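Local coordinates for protein malate dehydrogenase (Aeropyrum pernix, PDB 2D4A) that catalyses the reversible oxidation of malate to oxaloacetate with NAD or NADP as coenzyme, working as a homotetramer, and can also oxidise tartrate, at residues Y254-V263 with F288-V299; M122-T130 with V299-E308. One frame throughout, in Å; residues are numbered along the deposited sequence.

Contact 1: residues Y254-V263 with F288-V299; sequences YGYNDIVAEV and FDEAVQAVKKLV
An aromatic cluster of Tyr254, Tyr256 and Phe288 packs helix 282-300 against the turn between strands 242-251 and 260-268 of the antiparallel sheet in the alpha/beta C-terminal domain. Phe288 has CG anti to the backbone N (chi1 -176°), which sends its ring off the helix towards the two tyrosines. Tyr254 lies over one face of that ring as an offset stack, with centroids 4.9 Å apart and planes at 25°. The Tyr254 OH is hydrogen-bonded to Ile276 O and Leu278 N. Tyr256 meets the Phe288 rim instead, its CD2 3.4 Å from CE2 of Phe288. The strand closes in with Ala261 CB at 4.0 Å from Phe288 CZ and Val263 CG1 at 3.8 Å from Phe288 CE1. An alanine in place of Phe288 is likely to leave the Tyr254 ring without its stacking partner and open a gap beside Ala261 and Val263. Strand 260-263 crosses helix 288-299 at 142°, their axes 8.2 Å apart at the closest. This is sheet-on-helix packing within one domain. Further along, Val292 CG2 makes a CH-pi contact over the centre of the Tyr256 ring, 4.0 Å from its centroid. The other branch, Val292 CG1, touches Ile259 CG1 at 3.9 Å. Ile259 CD1 reaches on to Val295 CG1.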
loop_
_atom_site.group_PDB
_atom_site.type_symbol
_atom_site.label_atom_id
_atom_site.label_comp_id
_atom_site.label_asym_id
_atom_site.label_seq_id
_atom_site.Cartn_x
_atom_site.Cartn_y
_atom_site.Cartn_z
ATOM N N TYR B 254 31.814 18.263 8.656
ATOM C CA TYR B 254 31.532 19.577 9.213
ATOM C C TYR B 254 32.680 20.021 10.111
ATOM O O TYR B 254 32.536 20.946 10.902
ATOM C CB TYR B 254 30.209 19.573 9.991
ATOM C CG TYR B 254 29.006 19.428 9.092
ATOM C CD1 TYR B 254 28.620 18.181 8.608
ATOM C CD2 TYR B 254 28.296 20.550 8.666
ATOM C CE1 TYR B 254 27.562 18.051 7.717
ATOM C CE2 TYR B 254 27.237 20.435 7.774
ATOM C CZ TYR B 254 26.877 19.179 7.302
ATOM O OH TYR B 254 25.844 19.051 6.403
ATOM N N GLY B 255 34.047 19.465 10.160
ATOM C CA GLY B 255 35.223 19.806 10.943
ATOM C C GLY B 255 35.145 19.497 12.424
ATOM O O GLY B 255 35.834 20.130 13.228
ATOM N N TYR B 256 34.306 18.609 12.729
ATOM C CA TYR B 256 34.114 18.169 14.122
ATOM C C TYR B 256 34.388 16.683 14.202
ATOM O O TYR B 256 34.167 15.975 13.201
ATOM C CB TYR B 256 32.677 18.477 14.566
ATOM C CG TYR B 256 32.414 19.965 14.718
ATOM C CD1 TYR B 256 32.867 20.601 15.893
ATOM C CD2 TYR B 256 31.658 20.679 13.821
ATOM C CE1 TYR B 256 32.661 21.970 16.037
ATOM C CE2 TYR B 256 31.415 22.017 14.009
ATOM C CZ TYR B 256 31.954 22.678 15.071
ATOM O OH TYR B 256 31.693 24.010 15.299
ATOM N N ASN B 257 34.543 16.169 15.401
ATOM C CA ASN B 257 34.770 14.729 15.579
ATOM C C ASN B 257 34.591 14.366 17.029
ATOM O O ASN B 257 34.662 15.224 17.916
ATOM C CB ASN B 257 36.076 14.260 14.984
ATOM C CG ASN B 257 37.332 14.851 15.556
ATOM O OD1 ASN B 257 37.774 15.949 15.250
ATOM N ND2 ASN B 257 37.929 14.118 16.506
ATOM N N ASP B 258 34.598 13.131 17.312
ATOM C CA ASP B 258 34.403 12.794 18.744
ATOM C C ASP B 258 33.307 13.651 19.294
ATOM O O ASP B 258 33.118 14.069 20.404
ATOM C CB ASP B 258 35.696 12.805 19.518
ATOM C CG ASP B 258 35.506 12.222 20.922
ATOM O OD1 ASP B 258 35.195 10.998 21.030
ATOM O OD2 ASP B 258 35.706 12.921 21.919
ATOM N N ILE B 259 32.011 13.506 18.594
ATOM C CA ILE B 259 30.720 14.127 19.022
ATOM C C ILE B 259 29.587 13.672 18.102
ATOM O O ILE B 259 29.839 13.183 17.004
ATOM C CB ILE B 259 30.842 15.678 19.020
ATOM C CG1 ILE B 259 29.641 16.285 19.761
ATOM C CG2 ILE B 259 30.933 16.207 17.595
ATOM C CD1 ILE B 259 29.443 15.733 21.192
ATOM N N VAL B 260 28.351 13.810 18.570
ATOM C CA VAL B 260 27.177 13.420 17.808
ATOM C C VAL B 260 26.396 14.659 17.386
ATOM O O VAL B 260 26.216 15.576 18.189
ATOM C CB VAL B 260 26.240 12.526 18.661
ATOM C CG1 VAL B 260 24.931 12.262 17.923
ATOM C CG2 VAL B 260 26.935 11.207 18.997
ATOM N N ALA B 261 25.939 14.689 16.133
ATOM C CA ALA B 261 25.152 15.819 15.620
ATOM C C ALA B 261 24.109 15.403 14.574
ATOM O O ALA B 261 24.233 14.366 13.918
ATOM C CB ALA B 261 26.083 16.887 15.028
ATOM N N GLU B 262 23.081 16.234 14.430
ATOM C CA GLU B 262 22.009 16.009 13.466
ATOM C C GLU B 262 22.484 16.533 12.103
ATOM O O GLU B 262 22.471 17.742 11.859
ATOM C CB GLU B 262 20.745 16.757 13.914
ATOM C CG GLU B 262 19.532 16.516 13.035
ATOM C CD GLU B 262 18.227 16.979 13.669
ATOM O OE1 GLU B 262 17.963 16.615 14.831
ATOM O OE2 GLU B 262 17.456 17.694 13.000
ATOM N N VAL B 263 22.916 15.623 11.231
ATOM C CA VAL B 263 23.415 15.990 9.901
ATOM C C VAL B 263 22.786 15.121 8.808
ATOM O O VAL B 263 22.255 14.053 9.101
ATOM C CB VAL B 263 24.974 15.845 9.825
ATOM C CG1 VAL B 263 25.658 16.909 10.692
ATOM C CG2 VAL B 263 25.391 14.473 10.294
ATOM N N PHE B 288 25.493 25.905 13.916
ATOM C CA PHE B 288 25.854 24.495 13.979
ATOM C C PHE B 288 26.821 24.284 15.141
ATOM O O PHE B 288 26.729 23.312 15.895
ATOM C CB PHE B 288 26.529 24.055 12.680
ATOM C CG PHE B 288 26.834 22.591 12.632
ATOM C CD1 PHE B 288 25.836 21.677 12.331
ATOM C CD2 PHE B 288 28.099 22.122 12.964
ATOM C CE1 PHE B 288 26.095 20.314 12.364
ATOM C CE2 PHE B 288 28.370 20.765 13.000
ATOM C CZ PHE B 288 27.367 19.860 12.704
ATOM N N ASP B 289 27.763 25.212 15.257
ATOM C CA ASP B 289 28.778 25.187 16.295
ATOM C C ASP B 289 28.122 25.198 17.672
ATOM O O ASP B 289 28.588 24.544 18.608
ATOM C CB ASP B 289 29.687 26.397 16.118
ATOM C CG ASP B 289 30.845 26.393 17.063
ATOM O OD1 ASP B 289 31.561 25.369 17.125
ATOM O OD2 ASP B 289 31.051 27.422 17.746
ATOM N N GLU B 290 27.032 25.944 17.784
ATOM C CA GLU B 290 26.308 26.027 19.039
ATOM C C GLU B 290 25.574 24.721 19.303
ATOM O O GLU B 290 25.499 24.262 20.441
ATOM C CB GLU B 290 25.344 27.215 19.005
ATOM C CG GLU B 290 26.035 28.529 19.348
ATOM C CD GLU B 290 25.192 29.746 19.052
ATOM O OE1 GLU B 290 23.959 29.678 19.233
ATOM O OE2 GLU B 290 25.766 30.781 18.656
ATOM N N ALA B 291 25.049 24.113 18.246
ATOM C CA ALA B 291 24.347 22.844 18.386
ATOM C C ALA B 291 25.311 21.790 18.919
ATOM O O ALA B 291 24.946 20.982 19.763
ATOM C CB ALA B 291 23.792 22.405 17.043
ATOM N N VAL B 292 26.543 21.803 18.414
ATOM C CA VAL B 292 27.554 20.840 18.842
ATOM C C VAL B 292 27.916 21.008 20.307
ATOM O O VAL B 292 28.306 20.047 20.964
ATOM C CB VAL B 292 28.857 20.978 18.027
ATOM C CG1 VAL B 292 29.886 19.975 18.525
ATOM C CG2 VAL B 292 28.580 20.770 16.547
ATOM N N GLN B 293 27.804 22.236 20.808
ATOM C CA GLN B 293 28.125 22.532 22.201
ATOM C C GLN B 293 27.053 22.035 23.151
ATOM O O GLN B 293 27.334 21.710 24.301
ATOM C CB GLN B 293 28.321 24.036 22.391
ATOM C CG GLN B 293 29.734 24.481 22.112
ATOM C CD GLN B 293 30.731 23.823 23.053
ATOM O OE1 GLN B 293 31.915 23.714 22.737
ATOM N NE2 GLN B 293 30.254 23.387 24.221
ATOM N N ALA B 294 25.821 21.987 22.660
ATOM C CA ALA B 294 24.704 21.529 23.462
ATOM C C ALA B 294 24.843 20.030 23.698
ATOM O O ALA B 294 24.607 19.543 24.804
ATOM C CB ALA B 294 23.398 21.837 22.761
ATOM N N VAL B 295 25.240 19.299 22.663
ATOM C CA VAL B 295 25.409 17.857 22.783
ATOM C C VAL B 295 26.628 17.562 23.657
ATOM O O VAL B 295 26.604 16.650 24.482
ATOM C CB VAL B 295 25.577 17.194 21.385
ATOM C CG1 VAL B 295 25.674 15.677 21.521
ATOM C CG2 VAL B 295 24.399 17.560 20.496
ATOM N N LYS B 296 27.689 18.344 23.477
ATOM C CA LYS B 296 28.911 18.182 24.260
ATOM C C LYS B 296 28.550 18.341 25.736
ATOM O O LYS B 296 28.984 17.564 26.588
ATOM C CB LYS B 296 29.929 19.255 23.864
ATOM C CG LYS B 296 31.346 19.036 24.392
ATOM C CD LYS B 296 32.234 18.346 23.357
ATOM C CE LYS B 296 32.347 19.183 22.071
ATOM N NZ LYS B 296 33.253 18.554 21.060
ATOM N N LYS B 297 27.748 19.361 26.022
ATOM C CA LYS B 297 27.291 19.656 27.377
ATOM C C LYS B 297 26.501 18.470 27.928
ATOM O O LYS B 297 26.659 18.081 29.085
ATOM C CB LYS B 297 26.409 20.913 27.351
ATOM C CG LYS B 297 25.573 21.124 28.600
ATOM C CD LYS B 297 26.157 22.179 29.513
ATOM C CE LYS B 297 25.998 23.574 28.924
ATOM N NZ LYS B 297 26.391 24.636 29.909
ATOM N N LEU B 298 25.523 17.784 27.169
ATOM C CA LEU B 298 24.731 16.613 27.522
ATOM C C LEU B 298 25.590 15.388 27.841
ATOM O O LEU B 298 25.348 14.668 28.821
ATOM C CB LEU B 298 23.788 16.289 26.379
ATOM C CG LEU B 298 22.397 16.910 26.438
ATOM C CD1 LEU B 298 22.415 18.385 26.932
ATOM C CD2 LEU B 298 21.832 16.787 25.024
ATOM N N VAL B 299 26.646 15.249 26.918
ATOM C CA VAL B 299 27.510 14.090 27.108
ATOM C C VAL B 299 28.326 14.208 28.397
ATOM O O VAL B 299 28.414 13.261 29.182
ATOM C CB VAL B 299 28.448 13.923 25.893
ATOM C CG1 VAL B 299 29.460 12.817 26.135
ATOM C CG2 VAL B 299 27.617 13.609 24.663
#

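Contact 2: residues M122-T130 with V299-E308; sequences MTYVMYKKT and VETLPPQLRE
Lys129 forms a salt bridge with Glu308, the last residue of the chain, with Lys129 NZ 2.8 Å from Glu308 OE1. The ammonium comes from above the carboxylate plane, 40° out of it. The same nitrogen donates to the backbone Gln305 O at 2.8 Å, almost straight along the carbonyl direction (C=O...N 174°). One lysine thus grips a side chain and a main-chain carbonyl of the tail. The bend of its chain at chi2 (-58°) brings NZ to both. Lys128 rests its CB on Glu308 CG at 4.0 Å. Its NZ turns away to the hydroxyl of Tyr249. Inside the tail, Pro303, the N-cap residue, accepts the amides of Leu306 and Arg307 on its O, which starts the short helix 304-307. At the end of helix 119-130, Thr130 OG1 donates to Met126 O at 2.9 Å, and that carbonyl also takes the amide of Thr130. The same hydroxyl oxygen is also hydrogen-bonded to Phe132 N. The apolar side is carried by Tyr124 and Val125. Val299 CG1 sits over one face of the Tyr124 ring as a CH-pi contact, 3.7 Å from CE1 of Tyr124. Arg307 O lies at the edge of the same ring. Val125 CG2 meets Leu302 CD2 at 3.4 Å, and the Leu306 carbonyl lies against the Val125 isopropyl group. Helix 119-130 belongs to a right-handed beta-alpha-beta crossover between strands 111-114 and 137-139 of the Rossmann-type coenzyme domain, and the C-terminal tail folds back onto it.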
loop_
_atom_site.group_PDB
_atom_site.type_symbol
_atom_site.label_atom_id
_atom_site.label_comp_id
_atom_site.label_asym_id
_atom_site.label_seq_id
_atom_site.Cartn_x
_atom_site.Cartn_y
_atom_site.Cartn_z
ATOM N N MET B 122 22.107 9.709 23.724
ATOM C CA MET B 122 21.845 8.274 23.723
ATOM C C MET B 122 22.603 7.589 22.598
ATOM O O MET B 122 23.144 6.499 22.774
ATOM C CB MET B 122 20.350 7.998 23.572
ATOM C CG MET B 122 19.487 8.478 24.738
ATOM S SD MET B 122 20.026 7.849 26.365
ATOM C CE MET B 122 20.854 9.320 27.047
ATOM N N THR B 123 22.633 8.223 21.432
ATOM C CA THR B 123 23.350 7.666 20.297
ATOM C C THR B 123 24.827 7.557 20.663
ATOM O O THR B 123 25.487 6.583 20.319
ATOM C CB THR B 123 23.197 8.562 19.065
ATOM O OG1 THR B 123 21.809 8.662 18.724
ATOM C CG2 THR B 123 23.967 7.988 17.885
ATOM N N TYR B 124 25.330 8.562 21.374
ATOM C CA TYR B 124 26.723 8.593 21.799
ATOM C C TYR B 124 27.043 7.397 22.699
ATOM O O TYR B 124 27.953 6.623 22.415
ATOM C CB TYR B 124 27.007 9.909 22.532
ATOM C CG TYR B 124 28.464 10.161 22.858
ATOM C CD1 TYR B 124 29.077 9.536 23.944
ATOM C CD2 TYR B 124 29.230 11.040 22.080
ATOM C CE1 TYR B 124 30.413 9.778 24.250
ATOM C CE2 TYR B 124 30.569 11.290 22.375
ATOM C CZ TYR B 124 31.150 10.652 23.463
ATOM O OH TYR B 124 32.474 10.878 23.760
ATOM N N VAL B 125 26.285 7.238 23.776
ATOM C CA VAL B 125 26.501 6.132 24.704
ATOM C C VAL B 125 26.415 4.770 24.009
ATOM O O VAL B 125 27.253 3.893 24.233
ATOM C CB VAL B 125 25.476 6.186 25.862
ATOM C CG1 VAL B 125 25.489 4.889 26.644
ATOM C CG2 VAL B 125 25.802 7.357 26.780
ATOM N N MET B 126 25.395 4.593 23.175
ATOM C CA MET B 126 25.198 3.340 22.444
ATOM C C MET B 126 26.372 3.041 21.489
ATOM O O MET B 126 26.787 1.891 21.338
ATOM C CB MET B 126 23.878 3.407 21.662
ATOM C CG MET B 126 23.549 2.154 20.861
ATOM S SD MET B 126 23.276 0.717 21.894
ATOM C CE MET B 126 21.576 0.994 22.355
ATOM N N TYR B 127 26.890 4.088 20.853
ATOM C CA TYR B 127 28.012 3.973 19.929
ATOM C C TYR B 127 29.275 3.502 20.645
ATOM O O TYR B 127 29.994 2.632 20.160
ATOM C CB TYR B 127 28.292 5.325 19.274
ATOM C CG TYR B 127 29.625 5.370 18.563
ATOM C CD1 TYR B 127 29.830 4.658 17.383
ATOM C CD2 TYR B 127 30.702 6.078 19.100
ATOM C CE1 TYR B 127 31.075 4.640 16.755
ATOM C CE2 TYR B 127 31.954 6.066 18.478
ATOM C CZ TYR B 127 32.128 5.345 17.310
ATOM O OH TYR B 127 33.355 5.319 16.704
ATOM N N LYS B 128 29.539 4.093 21.803
ATOM C CA LYS B 128 30.709 3.759 22.597
ATOM C C LYS B 128 30.629 2.375 23.221
ATOM O O LYS B 128 31.616 1.642 23.246
ATOM C CB LYS B 128 30.890 4.775 23.722
ATOM C CG LYS B 128 31.261 6.164 23.280
ATOM C CD LYS B 128 32.647 6.196 22.691
ATOM C CE LYS B 128 33.097 7.632 22.494
ATOM N NZ LYS B 128 34.370 7.729 21.726
ATOM N N LYS B 129 29.449 2.018 23.719
ATOM C CA LYS B 129 29.251 0.736 24.392
ATOM C C LYS B 129 29.158 -0.499 23.516
ATOM O O LYS B 129 29.541 -1.582 23.945
ATOM C CB LYS B 129 28.003 0.800 25.279
ATOM C CG LYS B 129 28.117 1.741 26.462
ATOM C CD LYS B 129 29.294 1.360 27.345
ATOM C CE LYS B 129 29.452 2.310 28.529
ATOM N NZ LYS B 129 30.646 1.952 29.349
ATOM N N THR B 130 28.642 -0.349 22.299
ATOM C CA THR B 130 28.498 -1.493 21.406
ATOM C C THR B 130 29.803 -1.877 20.732
ATOM O O THR B 130 30.067 -3.056 20.518
ATOM C CB THR B 130 27.456 -1.236 20.287
ATOM O OG1 THR B 130 27.864 -0.109 19.504
ATOM C CG2 THR B 130 26.081 -0.983 20.873
ATOM N N VAL B 299 26.646 15.249 26.918
ATOM C CA VAL B 299 27.510 14.090 27.108
ATOM C C VAL B 299 28.326 14.208 28.397
ATOM O O VAL B 299 28.414 13.261 29.182
ATOM C CB VAL B 299 28.448 13.923 25.893
ATOM C CG1 VAL B 299 29.460 12.817 26.135
ATOM C CG2 VAL B 299 27.617 13.609 24.663
ATOM N N GLU B 300 28.914 15.379 28.608
ATOM C CA GLU B 300 29.706 15.644 29.799
ATOM C C GLU B 300 28.872 15.490 31.065
ATOM O O GLU B 300 29.366 15.028 32.090
ATOM C CB GLU B 300 30.267 17.060 29.738
ATOM C CG GLU B 300 31.391 17.233 28.748
ATOM C CD GLU B 300 31.732 18.691 28.508
ATOM O OE1 GLU B 300 31.738 19.473 29.488
ATOM O OE2 GLU B 300 32.007 19.050 27.338
ATOM N N THR B 301 27.606 15.874 30.994
ATOM C CA THR B 301 26.731 15.788 32.153
ATOM C C THR B 301 26.469 14.357 32.600
ATOM O O THR B 301 25.795 14.138 33.602
ATOM C CB THR B 301 25.384 16.473 31.872
ATOM O OG1 THR B 301 25.615 17.836 31.495
ATOM C CG2 THR B 301 24.505 16.446 33.100
ATOM N N LEU B 302 26.901 13.269 31.808
ATOM C CA LEU B 302 26.786 11.864 32.170
ATOM C C LEU B 302 27.961 11.361 32.998
ATOM O O LEU B 302 29.031 11.982 33.069
ATOM C CB LEU B 302 26.676 11.006 30.903
ATOM C CG LEU B 302 25.300 10.559 30.383
ATOM C CD1 LEU B 302 24.365 11.716 30.135
ATOM C CD2 LEU B 302 25.511 9.880 29.077
ATOM N N PRO B 303 27.769 10.227 33.611
ATOM C CA PRO B 303 28.828 9.663 34.450
ATOM C C PRO B 303 29.893 9.026 33.541
ATOM O O PRO B 303 29.559 8.393 32.539
ATOM C CB PRO B 303 28.084 8.622 35.295
ATOM C CG PRO B 303 26.610 9.029 35.183
ATOM C CD PRO B 303 26.534 9.444 33.746
ATOM N N PRO B 304 31.187 9.178 33.879
ATOM C CA PRO B 304 32.256 8.600 33.049
ATOM C C PRO B 304 32.000 7.138 32.693
ATOM O O PRO B 304 32.446 6.652 31.657
ATOM C CB PRO B 304 33.498 8.780 33.913
ATOM C CG PRO B 304 33.190 10.038 34.675
ATOM C CD PRO B 304 31.748 9.804 35.088
ATOM N N GLN B 305 31.276 6.449 33.568
ATOM C CA GLN B 305 30.935 5.047 33.372
ATOM C C GLN B 305 30.105 4.866 32.110
ATOM O O GLN B 305 30.349 3.958 31.319
ATOM C CB GLN B 305 30.114 4.546 34.556
ATOM C CG GLN B 305 30.677 4.908 35.909
ATOM C CD GLN B 305 29.598 4.981 36.970
ATOM O OE1 GLN B 305 28.828 4.036 37.157
ATOM N NE2 GLN B 305 29.534 6.108 37.673
ATOM N N LEU B 306 29.124 5.743 31.925
ATOM C CA LEU B 306 28.222 5.650 30.785
ATOM C C LEU B 306 28.717 6.308 29.506
ATOM O O LEU B 306 28.157 6.076 28.437
ATOM C CB LEU B 306 26.853 6.214 31.173
ATOM C CG LEU B 306 26.215 5.550 32.403
ATOM C CD1 LEU B 306 24.896 6.224 32.732
ATOM C CD2 LEU B 306 26.001 4.065 32.141
ATOM N N ARG B 307 29.762 7.122 29.599
ATOM C CA ARG B 307 30.285 7.769 28.406
ATOM C C ARG B 307 31.734 7.377 28.135
ATOM O O ARG B 307 32.244 7.625 27.041
ATOM C CB ARG B 307 30.168 9.296 28.525
ATOM C CG ARG B 307 31.091 9.941 29.549
ATOM C CD ARG B 307 30.955 11.455 29.502
ATOM N NE ARG B 307 32.103 12.129 30.102
ATOM C CZ ARG B 307 32.221 12.430 31.391
ATOM N NH1 ARG B 307 31.252 12.125 32.239
ATOM N NH2 ARG B 307 33.317 13.027 31.838
ATOM N N GLU B 308 32.383 6.767 29.132
ATOM C CA GLU B 308 33.783 6.325 29.057
ATOM C C GLU B 308 34.723 7.345 29.679
ATOM O O GLU B 308 34.312 8.463 29.995
ATOM C CB GLU B 308 34.207 6.067 27.611
ATOM C CG GLU B 308 33.345 5.052 26.899
ATOM C CD GLU B 308 33.169 3.790 27.698
ATOM O OE1 GLU B 308 32.594 3.857 28.806
ATOM O OE2 GLU B 308 33.615 2.728 27.220
#

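Contacts 1 and 2 share Val299 and helix 282-300, and their centres are about 14 Å apart. Along the chain, contact 1 is nested inside the loop closed by contact 2. They also touch directly: Val260 CG2 packs on Tyr124 CB at 3.8 Å, and Asp258 OD1 forms a long, weak ion pair with Lys128 NZ at 3.4 Å. Contact 1 lies within the C-terminal domain, while contact 2 ties that domain's end to the coenzyme domain. The Glu262 side chain of contact 1 is about 4 Å from that of His172, the probable proton acceptor. In contact 2, the Leu302 side chain is about 8 Å from that of Asn92, a probable NADP-binding residue.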